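PDB 7AE5: phenolic acid decarboxylase from Sedimentibacter hydroxybenzoicus, which catalyses the reversible, non-oxidative decarboxylation of 4-hydroxybenzoate and 3,4-dihydroxybenzoate under anaerobic conditions, with prenylated FMN and manganese as cofactors. Local coordinates for residues F90-L93 against N94-D98; E27-P30 against E31-A35; V243-D246 against L247-H250; P313-E316 against I317-L320. All coordinates share one frame; numbering follows the deposited sequence.

Contact 1 (F90-L93 against N94-D98); sequences FYEL and NRRWD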
loop_
_atom_site.group_PDB
_atom_site.type_symbol
_atom_site.label_atom_id
_atom_site.label_comp_id
_atom_site.label_asym_id
_atom_site.label_seq_id
_atom_site.Cartn_x
_atom_site.Cartn_y
_atom_site.Cartn_z
ATOM N N PHE C 90 -1.592 9.345 37.279
ATOM C CA PHE C 90 -0.782 8.266 36.724
ATOM C C PHE C 90 0.599 8.225 37.368
ATOM O O PHE C 90 1.124 7.142 37.654
ATOM C CB PHE C 90 -0.684 8.436 35.206
ATOM C CG PHE C 90 0.411 7.631 34.561
ATOM C CD1 PHE C 90 0.175 6.331 34.144
ATOM C CD2 PHE C 90 1.661 8.187 34.334
ATOM C CE1 PHE C 90 1.173 5.592 33.541
ATOM C CE2 PHE C 90 2.663 7.450 33.733
ATOM C CZ PHE C 90 2.417 6.151 33.334
ATOM N N TYR C 91 1.197 9.394 37.610
ATOM C CA TYR C 91 2.527 9.431 38.212
ATOM C C TYR C 91 2.486 9.022 39.678
ATOM O O TYR C 91 3.415 8.372 40.171
ATOM C CB TYR C 91 3.131 10.824 38.059
ATOM C CG TYR C 91 3.733 11.062 36.700
ATOM C CD1 TYR C 91 4.567 10.117 36.117
ATOM C CD2 TYR C 91 3.457 12.222 35.991
ATOM C CE1 TYR C 91 5.115 10.324 34.872
ATOM C CE2 TYR C 91 3.999 12.437 34.746
ATOM C CZ TYR C 91 4.826 11.486 34.193
ATOM O OH TYR C 91 5.368 11.703 32.953
ATOM N N GLU C 92 1.425 9.401 40.392
ATOM C CA GLU C 92 1.290 8.987 41.783
ATOM C C GLU C 92 1.095 7.479 41.891
ATOM O O GLU C 92 1.673 6.835 42.774
ATOM C CB GLU C 92 0.128 9.733 42.439
ATOM C CG GLU C 92 0.014 9.525 43.940
ATOM C CD GLU C 92 1.237 10.016 44.691
ATOM O OE1 GLU C 92 1.802 11.058 44.295
ATOM O OE2 GLU C 92 1.631 9.361 45.679
ATOM N N LEU C 93 0.286 6.901 40.999
ATOM C CA LEU C 93 0.135 5.448 40.964
ATOM C C LEU C 93 1.452 4.758 40.642
ATOM O O LEU C 93 1.782 3.725 41.236
ATOM C CB LEU C 93 -0.941 5.061 39.949
ATOM C CG LEU C 93 -2.325 4.813 40.537
ATOM C CD1 LEU C 93 -3.220 4.131 39.530
ATOM C CD2 LEU C 93 -2.141 3.906 41.741
ATOM N N ASN C 94 2.217 5.312 39.700
ATOM C CA ASN C 94 3.496 4.710 39.342
ATOM C C ASN C 94 4.489 4.799 40.494
ATOM O O ASN C 94 5.296 3.883 40.698
ATOM C CB ASN C 94 4.059 5.385 38.092
ATOM C CG ASN C 94 5.416 4.842 37.700
ATOM O OD1 ASN C 94 5.556 3.663 37.380
ATOM N ND2 ASN C 94 6.427 5.702 37.727
ATOM N N ARG C 95 4.445 5.892 41.258
ATOM C CA ARG C 95 5.361 6.046 42.383
ATOM C C ARG C 95 5.063 5.035 43.486
ATOM O O ARG C 95 5.985 4.515 44.124
ATOM C CB ARG C 95 5.285 7.475 42.924
ATOM C CG ARG C 95 6.268 7.777 44.043
ATOM C CD ARG C 95 5.957 9.111 44.706
ATOM N NE ARG C 95 4.696 9.075 45.436
ATOM C CZ ARG C 95 4.543 8.550 46.644
ATOM N NH1 ARG C 95 5.559 8.009 47.296
ATOM N NH2 ARG C 95 3.340 8.566 47.211
ATOM N N ARG C 96 3.784 4.736 43.718
ATOM C CA ARG C 96 3.388 3.808 44.770
ATOM C C ARG C 96 3.442 2.347 44.336
ATOM O O ARG C 96 3.334 1.465 45.195
ATOM C CB ARG C 96 1.966 4.125 45.244
ATOM C CG ARG C 96 1.727 5.573 45.648
ATOM C CD ARG C 96 0.407 5.728 46.393
ATOM N NE ARG C 96 0.063 7.127 46.620
ATOM C CZ ARG C 96 -1.157 7.566 46.903
ATOM N NH1 ARG C 96 -2.183 6.736 47.005
ATOM N NH2 ARG C 96 -1.352 8.868 47.087
ATOM N N TRP C 97 3.626 2.080 43.039
ATOM C CA TRP C 97 3.350 0.752 42.494
ATOM C C TRP C 97 4.214 -0.330 43.131
ATOM O O TRP C 97 3.726 -1.431 43.416
ATOM C CB TRP C 97 3.548 0.759 40.977
ATOM C CG TRP C 97 2.834 -0.361 40.272
ATOM C CD1 TRP C 97 3.379 -1.536 39.847
ATOM C CD2 TRP C 97 1.445 -0.413 39.915
ATOM N NE1 TRP C 97 2.422 -2.315 39.246
ATOM C CE2 TRP C 97 1.225 -1.650 39.275
ATOM C CE3 TRP C 97 0.368 0.465 40.073
ATOM C CZ2 TRP C 97 -0.025 -2.030 38.794
ATOM C CZ3 TRP C 97 -0.872 0.085 39.595
ATOM C CH2 TRP C 97 -1.058 -1.152 38.963
ATOM N N ASP C 98 5.496 -0.050 43.355
ATOM C CA ASP C 98 6.454 -1.081 43.731
ATOM C C ASP C 98 6.843 -1.039 45.205
ATOM O O ASP C 98 7.782 -1.734 45.603
ATOM C CB ASP C 98 7.707 -0.975 42.858
ATOM C CG ASP C 98 7.520 -1.610 41.491
ATOM O OD1 ASP C 98 6.612 -2.458 41.347
ATOM O OD2 ASP C 98 8.283 -1.268 40.562
HETATM O O HOH W 1 6.279 8.355 38.795
#

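Contact 2 (E27-P30 against E31-A35); sequences EVNP and EPDIA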
loop_
_atom_site.group_PDB
_atom_site.type_symbol
_atom_site.label_atom_id
_atom_site.label_comp_id
_atom_site.label_asym_id
_atom_site.label_seq_id
_atom_site.Cartn_x
_atom_site.Cartn_y
_atom_site.Cartn_z
ATOM N N GLU C 27 -37.943 6.312 47.164
ATOM C CA GLU C 27 -37.836 4.897 46.843
ATOM C C GLU C 27 -37.893 4.700 45.334
ATOM O O GLU C 27 -38.715 5.308 44.643
ATOM C CB GLU C 27 -38.954 4.102 47.521
ATOM C CG GLU C 27 -39.534 2.982 46.659
ATOM C CD GLU C 27 -40.752 2.326 47.280
ATOM O OE1 GLU C 27 -40.661 1.879 48.443
ATOM O OE2 GLU C 27 -41.798 2.257 46.601
ATOM N N VAL C 28 -37.011 3.846 44.821
ATOM C CA VAL C 28 -36.944 3.563 43.396
ATOM C C VAL C 28 -37.242 2.089 43.170
ATOM O O VAL C 28 -37.177 1.264 44.085
ATOM C CB VAL C 28 -35.575 3.935 42.791
ATOM C CG1 VAL C 28 -35.431 5.446 42.686
ATOM C CG2 VAL C 28 -34.451 3.336 43.621
ATOM N N ASN C 29 -37.580 1.766 41.929
ATOM C CA ASN C 29 -37.742 0.376 41.544
ATOM C C ASN C 29 -36.375 -0.260 41.300
ATOM O O ASN C 29 -35.403 0.438 41.002
ATOM C CB ASN C 29 -38.591 0.268 40.283
ATOM C CG ASN C 29 -40.074 0.334 40.572
ATOM O OD1 ASN C 29 -40.533 -0.085 41.635
ATOM N ND2 ASN C 29 -40.836 0.867 39.626
ATOM N N PRO C 30 -36.270 -1.584 41.434
ATOM C CA PRO C 30 -34.997 -2.239 41.083
ATOM C C PRO C 30 -34.640 -2.072 39.616
ATOM O O PRO C 30 -33.490 -1.753 39.290
ATOM C CB PRO C 30 -35.246 -3.706 41.462
ATOM C CG PRO C 30 -36.736 -3.854 41.467
ATOM C CD PRO C 30 -37.261 -2.542 41.954
ATOM N N GLU C 31 -35.603 -2.274 38.720
ATOM C CA GLU C 31 -35.407 -2.067 37.296
ATOM C C GLU C 31 -36.481 -1.130 36.763
ATOM O O GLU C 31 -37.643 -1.212 37.177
ATOM C CB GLU C 31 -35.450 -3.391 36.514
ATOM C CG GLU C 31 -34.560 -4.494 37.063
ATOM C CD GLU C 31 -35.183 -5.225 38.235
ATOM O OE1 GLU C 31 -34.443 -5.925 38.957
ATOM O OE2 GLU C 31 -36.411 -5.097 38.433
ATOM N N PRO C 32 -36.124 -0.225 35.843
ATOM C CA PRO C 32 -34.748 -0.056 35.372
ATOM C C PRO C 32 -34.033 1.097 36.068
ATOM O O PRO C 32 -33.060 1.620 35.529
ATOM C CB PRO C 32 -34.942 0.241 33.887
ATOM C CG PRO C 32 -36.235 1.017 33.850
ATOM C CD PRO C 32 -37.071 0.570 35.040
ATOM N N ASP C 33 -34.501 1.466 37.263
ATOM C CA ASP C 33 -34.066 2.713 37.887
ATOM C C ASP C 33 -32.577 2.697 38.217
ATOM O O ASP C 33 -31.837 3.608 37.825
ATOM C CB ASP C 33 -34.888 2.981 39.148
ATOM C CG ASP C 33 -36.276 3.503 38.839
ATOM O OD1 ASP C 33 -36.477 4.054 37.736
ATOM O OD2 ASP C 33 -37.168 3.362 39.704
ATOM N N ILE C 34 -32.121 1.678 38.949
ATOM C CA ILE C 34 -30.753 1.689 39.463
ATOM C C ILE C 34 -29.747 1.664 38.320
ATOM O O ILE C 34 -28.749 2.397 38.333
ATOM C CB ILE C 34 -30.534 0.516 40.436
ATOM C CG1 ILE C 34 -31.416 0.677 41.673
ATOM C CG2 ILE C 34 -29.075 0.439 40.851
ATOM C CD1 ILE C 34 -31.439 -0.544 42.566
ATOM N N ALA C 35 -29.990 0.824 37.314
ATOM C CA ALA C 35 -29.085 0.761 36.173
ATOM C C ALA C 35 -29.129 2.048 35.356
ATOM O O ALA C 35 -28.083 2.553 34.930
ATOM C CB ALA C 35 -29.434 -0.439 35.299
HETATM O O HOH W 2 -31.886 -1.572 37.112
#

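Contact 3 (V243-D246 against L247-H250); sequences VKSD and LYDH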
loop_
_atom_site.group_PDB
_atom_site.type_symbol
_atom_site.label_atom_id
_atom_site.label_comp_id
_atom_site.label_asym_id
_atom_site.label_seq_id
_atom_site.Cartn_x
_atom_site.Cartn_y
_atom_site.Cartn_z
ATOM N N VAL C 243 -9.004 -10.244 57.853
ATOM C CA VAL C 243 -9.561 -11.143 58.857
ATOM C C VAL C 243 -9.840 -12.488 58.204
ATOM O O VAL C 243 -10.313 -12.550 57.063
ATOM C CB VAL C 243 -10.845 -10.568 59.493
ATOM N N LYS C 244 -9.544 -13.563 58.929
ATOM C CA LYS C 244 -9.766 -14.905 58.409
ATOM C C LYS C 244 -11.245 -15.135 58.126
ATOM O O LYS C 244 -12.117 -14.647 58.849
ATOM C CB LYS C 244 -9.257 -15.947 59.405
ATOM C CG LYS C 244 -8.901 -17.288 58.784
ATOM C CD LYS C 244 -8.524 -18.297 59.856
ATOM C CE LYS C 244 -9.764 -18.902 60.495
ATOM N NZ LYS C 244 -9.660 -20.380 60.620
ATOM N N SER C 245 -11.524 -15.876 57.057
ATOM C CA SER C 245 -12.893 -16.270 56.780
ATOM C C SER C 245 -13.387 -17.223 57.864
ATOM O O SER C 245 -12.603 -17.872 58.562
ATOM C CB SER C 245 -13.001 -16.924 55.402
ATOM O OG SER C 245 -12.755 -18.318 55.476
ATOM N N ASP C 246 -14.709 -17.301 58.000
ATOM C CA ASP C 246 -15.291 -18.079 59.088
ATOM C C ASP C 246 -15.103 -19.575 58.867
ATOM O O ASP C 246 -14.712 -20.304 59.787
ATOM C CB ASP C 246 -16.774 -17.737 59.239
ATOM C CG ASP C 246 -17.034 -16.763 60.371
ATOM O OD1 ASP C 246 -16.056 -16.290 60.987
ATOM O OD2 ASP C 246 -18.217 -16.471 60.644
ATOM N N LEU C 247 -15.368 -20.052 57.653
ATOM C CA LEU C 247 -15.383 -21.485 57.388
ATOM C C LEU C 247 -14.072 -22.020 56.833
ATOM O O LEU C 247 -13.841 -23.232 56.897
ATOM C CB LEU C 247 -16.508 -21.827 56.406
ATOM C CG LEU C 247 -17.897 -21.289 56.741
ATOM C CD1 LEU C 247 -18.862 -21.575 55.605
ATOM C CD2 LEU C 247 -18.396 -21.899 58.038
ATOM N N TYR C 248 -13.210 -21.160 56.298
ATOM C CA TYR C 248 -12.032 -21.603 55.564
ATOM C C TYR C 248 -10.799 -20.905 56.118
ATOM O O TYR C 248 -10.742 -19.671 56.153
ATOM C CB TYR C 248 -12.208 -21.335 54.068
ATOM C CG TYR C 248 -13.448 -22.003 53.512
ATOM C CD1 TYR C 248 -13.591 -23.385 53.556
ATOM C CD2 TYR C 248 -14.486 -21.256 52.971
ATOM C CE1 TYR C 248 -14.724 -24.006 53.062
ATOM C CE2 TYR C 248 -15.625 -21.867 52.474
ATOM C CZ TYR C 248 -15.738 -23.243 52.523
ATOM O OH TYR C 248 -16.866 -23.860 52.031
ATOM N N ASP C 249 -9.814 -21.701 56.543
ATOM C CA ASP C 249 -8.645 -21.159 57.229
ATOM C C ASP C 249 -7.716 -20.433 56.264
ATOM O O ASP C 249 -7.105 -19.419 56.624
ATOM C CB ASP C 249 -7.897 -22.285 57.942
ATOM C CG ASP C 249 -8.720 -22.928 59.042
ATOM O OD1 ASP C 249 -9.792 -22.383 59.377
ATOM O OD2 ASP C 249 -8.295 -23.979 59.570
ATOM N N HIS C 250 -7.590 -20.938 55.038
ATOM C CA HIS C 250 -6.652 -20.401 54.060
ATOM C C HIS C 250 -7.165 -19.156 53.345
ATOM O O HIS C 250 -6.411 -18.562 52.567
ATOM C CB HIS C 250 -6.308 -21.465 53.011
ATOM C CG HIS C 250 -7.501 -22.022 52.291
ATOM N ND1 HIS C 250 -8.747 -22.127 52.871
ATOM C CD2 HIS C 250 -7.641 -22.473 51.023
ATOM C CE1 HIS C 250 -9.597 -22.641 52.000
ATOM N NE2 HIS C 250 -8.950 -22.859 50.869
#

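Contact 4 (P313-E316 against I317-L320); sequences PWTE and IDYL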
loop_
_atom_site.group_PDB
_atom_site.type_symbol
_atom_site.label_atom_id
_atom_site.label_comp_id
_atom_site.label_asym_id
_atom_site.label_seq_id
_atom_site.Cartn_x
_atom_site.Cartn_y
_atom_site.Cartn_z
ATOM N N PRO C 313 -18.827 2.296 26.608
ATOM C CA PRO C 313 -17.839 3.118 27.315
ATOM C C PRO C 313 -17.973 4.592 26.957
ATOM O O PRO C 313 -18.411 4.947 25.862
ATOM C CB PRO C 313 -16.497 2.545 26.839
ATOM C CG PRO C 313 -16.820 1.165 26.365
ATOM C CD PRO C 313 -18.190 1.264 25.773
ATOM N N TRP C 314 -17.585 5.457 27.894
ATOM C CA TRP C 314 -17.017 5.055 29.181
ATOM C C TRP C 314 -18.084 4.884 30.258
ATOM O O TRP C 314 -19.061 5.634 30.310
ATOM C CB TRP C 314 -15.981 6.080 29.655
ATOM C CG TRP C 314 -14.579 5.806 29.193
ATOM C CD1 TRP C 314 -14.191 5.373 27.957
ATOM C CD2 TRP C 314 -13.380 5.946 29.964
ATOM N NE1 TRP C 314 -12.824 5.235 27.912
ATOM C CE2 TRP C 314 -12.303 5.578 29.132
ATOM C CE3 TRP C 314 -13.112 6.338 31.279
ATOM C CZ2 TRP C 314 -10.980 5.599 29.571
ATOM C CZ3 TRP C 314 -11.798 6.357 31.714
ATOM C CH2 TRP C 314 -10.749 5.992 30.861
ATOM N N THR C 315 -17.891 3.882 31.109
ATOM C CA THR C 315 -18.693 3.721 32.316
ATOM C C THR C 315 -17.708 3.555 33.471
ATOM O O THR C 315 -16.508 3.831 33.345
ATOM C CB THR C 315 -19.685 2.550 32.208
ATOM O OG1 THR C 315 -18.975 1.317 32.058
ATOM C CG2 THR C 315 -20.623 2.736 31.023
ATOM N N GLU C 316 -18.206 3.097 34.623
ATOM C CA GLU C 316 -17.339 2.934 35.786
ATOM C C GLU C 316 -16.240 1.909 35.521
ATOM O O GLU C 316 -15.105 2.075 35.983
ATOM C CB GLU C 316 -18.162 2.529 37.006
ATOM C CG GLU C 316 -17.369 2.523 38.289
ATOM C CD GLU C 316 -18.157 1.986 39.462
ATOM O OE1 GLU C 316 -19.370 1.730 39.307
ATOM O OE2 GLU C 316 -17.559 1.821 40.546
ATOM N N ILE C 317 -16.556 0.854 34.764
ATOM C CA ILE C 317 -15.601 -0.232 34.544
ATOM C C ILE C 317 -14.322 0.280 33.893
ATOM O O ILE C 317 -13.228 -0.220 34.184
ATOM C CB ILE C 317 -16.252 -1.352 33.705
ATOM C CG1 ILE C 317 -15.292 -2.534 33.546
ATOM C CG2 ILE C 317 -16.682 -0.832 32.340
ATOM C CD1 ILE C 317 -15.011 -3.274 34.837
ATOM N N ASP C 318 -14.429 1.284 33.021
ATOM C CA ASP C 318 -13.241 1.811 32.356
ATOM C C ASP C 318 -12.276 2.439 33.352
ATOM O O ASP C 318 -11.057 2.366 33.165
ATOM C CB ASP C 318 -13.650 2.823 31.288
ATOM C CG ASP C 318 -14.535 2.211 30.221
ATOM O OD1 ASP C 318 -13.992 1.696 29.221
ATOM O OD2 ASP C 318 -15.773 2.229 30.391
ATOM N N TYR C 319 -12.795 3.049 34.418
ATOM C CA TYR C 319 -11.913 3.606 35.434
ATOM C C TYR C 319 -11.268 2.511 36.276
ATOM O O TYR C 319 -10.179 2.717 36.823
ATOM C CB TYR C 319 -12.688 4.590 36.311
ATOM C CG TYR C 319 -13.206 5.789 35.545
ATOM C CD1 TYR C 319 -12.410 6.912 35.355
ATOM C CD2 TYR C 319 -14.481 5.790 34.995
ATOM C CE1 TYR C 319 -12.875 8.009 34.650
ATOM C CE2 TYR C 319 -14.955 6.882 34.287
ATOM C CZ TYR C 319 -14.148 7.989 34.119
ATOM O OH TYR C 319 -14.617 9.076 33.414
ATOM N N LEU C 320 -11.910 1.343 36.382
ATOM C CA LEU C 320 -11.299 0.216 37.082
ATOM C C LEU C 320 -10.185 -0.448 36.284
ATOM O O LEU C 320 -9.474 -1.292 36.839
ATOM C CB LEU C 320 -12.349 -0.843 37.438
ATOM C CG LEU C 320 -13.262 -0.656 38.656
ATOM C CD1 LEU C 320 -12.482 -0.123 39.850
ATOM C CD2 LEU C 320 -14.460 0.227 38.353
#

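Contact 1 (F90-L93 against N94-D98)
E92, R95 and R96 form a salt-bridge network on the last turns of helix 86-96. One carboxylate oxygen, E92 OE2, serves both arginines, at spacings of three and four residues. CG of E92 lies anti to the backbone N (chi1 -172°) and the chain then bends at chi2, which turns the carboxylate forward along the helix. R96 NE donates to the anti lone pair of E92 OE2 at 2.9 Å, with the oxygen somewhat out of the guanidinium plane. R96 NH2 adds a weak bond to E92 OE2 at 3.3 Å. R95 lies alongside E92 and bends at chi3 to bring its guanidinium edge to the oxygen. The modelled 2.4 Å between R95 NH2 and E92 OE2 is very short, and its exact value is doubtful. R95 NH2 has a second acid, D236, and R96 also donates to the carbonyls of L78 and L234. A leucine in place of R96 would probably leave those two carbonyls without this donor and E92 with R95 as its one partner in the network. The backbone underneath is regular helix: N94 N reaches F90 O at 3.0 Å and R96 N reaches E92 O at 3.1 Å. Away from the network, F90 packs edge-to-face on Y330, W97 NE1 bonds to the carbonyl of G222, and N94 OD1 takes a bond from K331 NZ. A water joins N94 to the backbone: it accepts from N94 ND2 at 2.9 Å and donates to Y91 O at 3.2 Å.

Contact 2 (E27-P30 against E31-A35)
D33 and N29 meet at the start of helix 33-43, where the loop that follows strand 21-24 turns into the helix. D33 OD2 accepts the backbone N-H of N29 at 2.8 Å through its anti lone pair, so the first helical residue reaches back four positions and holds the loop. With CG anti to the carbonyl carbon (chi1 -77°), the D33 carboxylate lies beside CB of V28 and CB of N29. The other oxygen, D33 OD1, accepts a bond from W467 NE1 of the second subunit, so the carboxylate is held from both chains. P32 occupies the N-cap position and follows a cis peptide bond, which gives the chain its sharp turn after E31. The E31 side chain bends at chi2 (81°) and folds back over the P30 ring, with OE2 3.3 Å from P30 CG and OE1 3.4 Å from P30 CB. Its charge points to other partners: E31 OE1 makes a salt bridge with R36 of the ShdD chain and accepts from R133 N. I34 packs on F53 of strand 50-53, as does V28, while V28 CG2 and I34 CG1 are in loose contact at 4.5 Å. A water bridges the turn, donating to P30 O at 2.7 Å and accepting from A35 N at 3.1 Å.

Contact 3 (V243-D246 against L247-H250)
K244 NZ and D249 OD1 form a salt bridge across the turn that follows strand 241-244. The modelled separation of 2.4 Å is very short, and its exact value is doubtful. The K244 chain bends at chi3 and chi4 and lies alongside D249, with its CG 3.5 Å from D249 O. The second polar link uses the buried S245: its OG donates to Y248 O at 2.5 Å. It meets a lone pair in the carbonyl plane, at a C=O...O angle of 119°. A chi1 of 88° places OG between the backbone N and the carbonyl carbon of S245, facing the Y248 backbone, and OG also lies 3.4 Å from Y248 CB. With an alanine in place of this serine, the Y248 carbonyl would probably lose this donor and the turn would be less firmly closed. D246 directs its carboxylate out of the turn to R296, K115 and R109, a cluster of basic residues around one acid. The N-H groups of D246 and L247 both go to the carboxylate of E262. Beyond these bonds the packing is local, with L247 CB over the centre of the Y248 ring. The turn closes a hairpin between strands 241-244 and 252-254, with a backbone bond between S245 and L251 inside it. Y248 rests on P202 of strand 201-207 and H264 of strand 259-265, and L247 lies on D295 and R296 of strand 287-299.

Contact 4 (P313-E316 against I317-L320)
W314 carries D318 on one face and presents its edge to Y319. D318 CB sits over the six-membered ring in a CH-pi contact, 3.6 Å from the centroid. The D318 carboxylate is stacked nearly flat on the indole, its plane 13° from that of the ring. Y319 turns a face to the W314 edge, giving a T-shaped pair with centroids 4.8 Å apart and planes at 85°; W314 CE3 comes 3.4 Å from Y319 CZ. E316 O lies at the edge of the Y319 ring, and W71 makes a further edge-to-face pair with Y319. A cis peptide precedes W314, and P313 CB lies 3.6 Å from D318 OD1. The D318 side chain has CG anti to its carbonyl carbon (chi1 -60°), which turns it back to the loop. D318 OD2 then takes T315 N-H at 2.8 Å in an almost straight bond. The bond ties the loop to the first turn of helix 316-320. D318 N makes a weak bond to T315 O. T315 OG1 touches I317 CG2 at 3.2 Å and is buried without a polar partner. E316 points to K145, its salt-bridge partner. The chemistry implies a buried carboxylate fixed by one nearly straight bond from T315 N. The indole flanks it and meets CB, not the charge. The nearby helix start would probably favour the negative charge.

In the fold
All four contacts are local, but their settings differ. Contact 4 is buried near the centre of the chain and relies on aromatic rings and one strong side-chain to backbone bond. Contact 3 is a surface hairpin turn held by a salt bridge and a hydroxyl. Contacts 1 and 2 are partly buried and lie on opposite sides of the chain's centre. They mark two ends of helices: the last turns of helix 86-96 and the start of helix 33-43. Contacts 1 and 4 come within about 8 Å at nearest atoms, and both touch helix 323-336. Contacts 2 and 4 both begin helices beside a cis peptide and meet the second subunit, whereas contacts 1 and 3 touch no other chain.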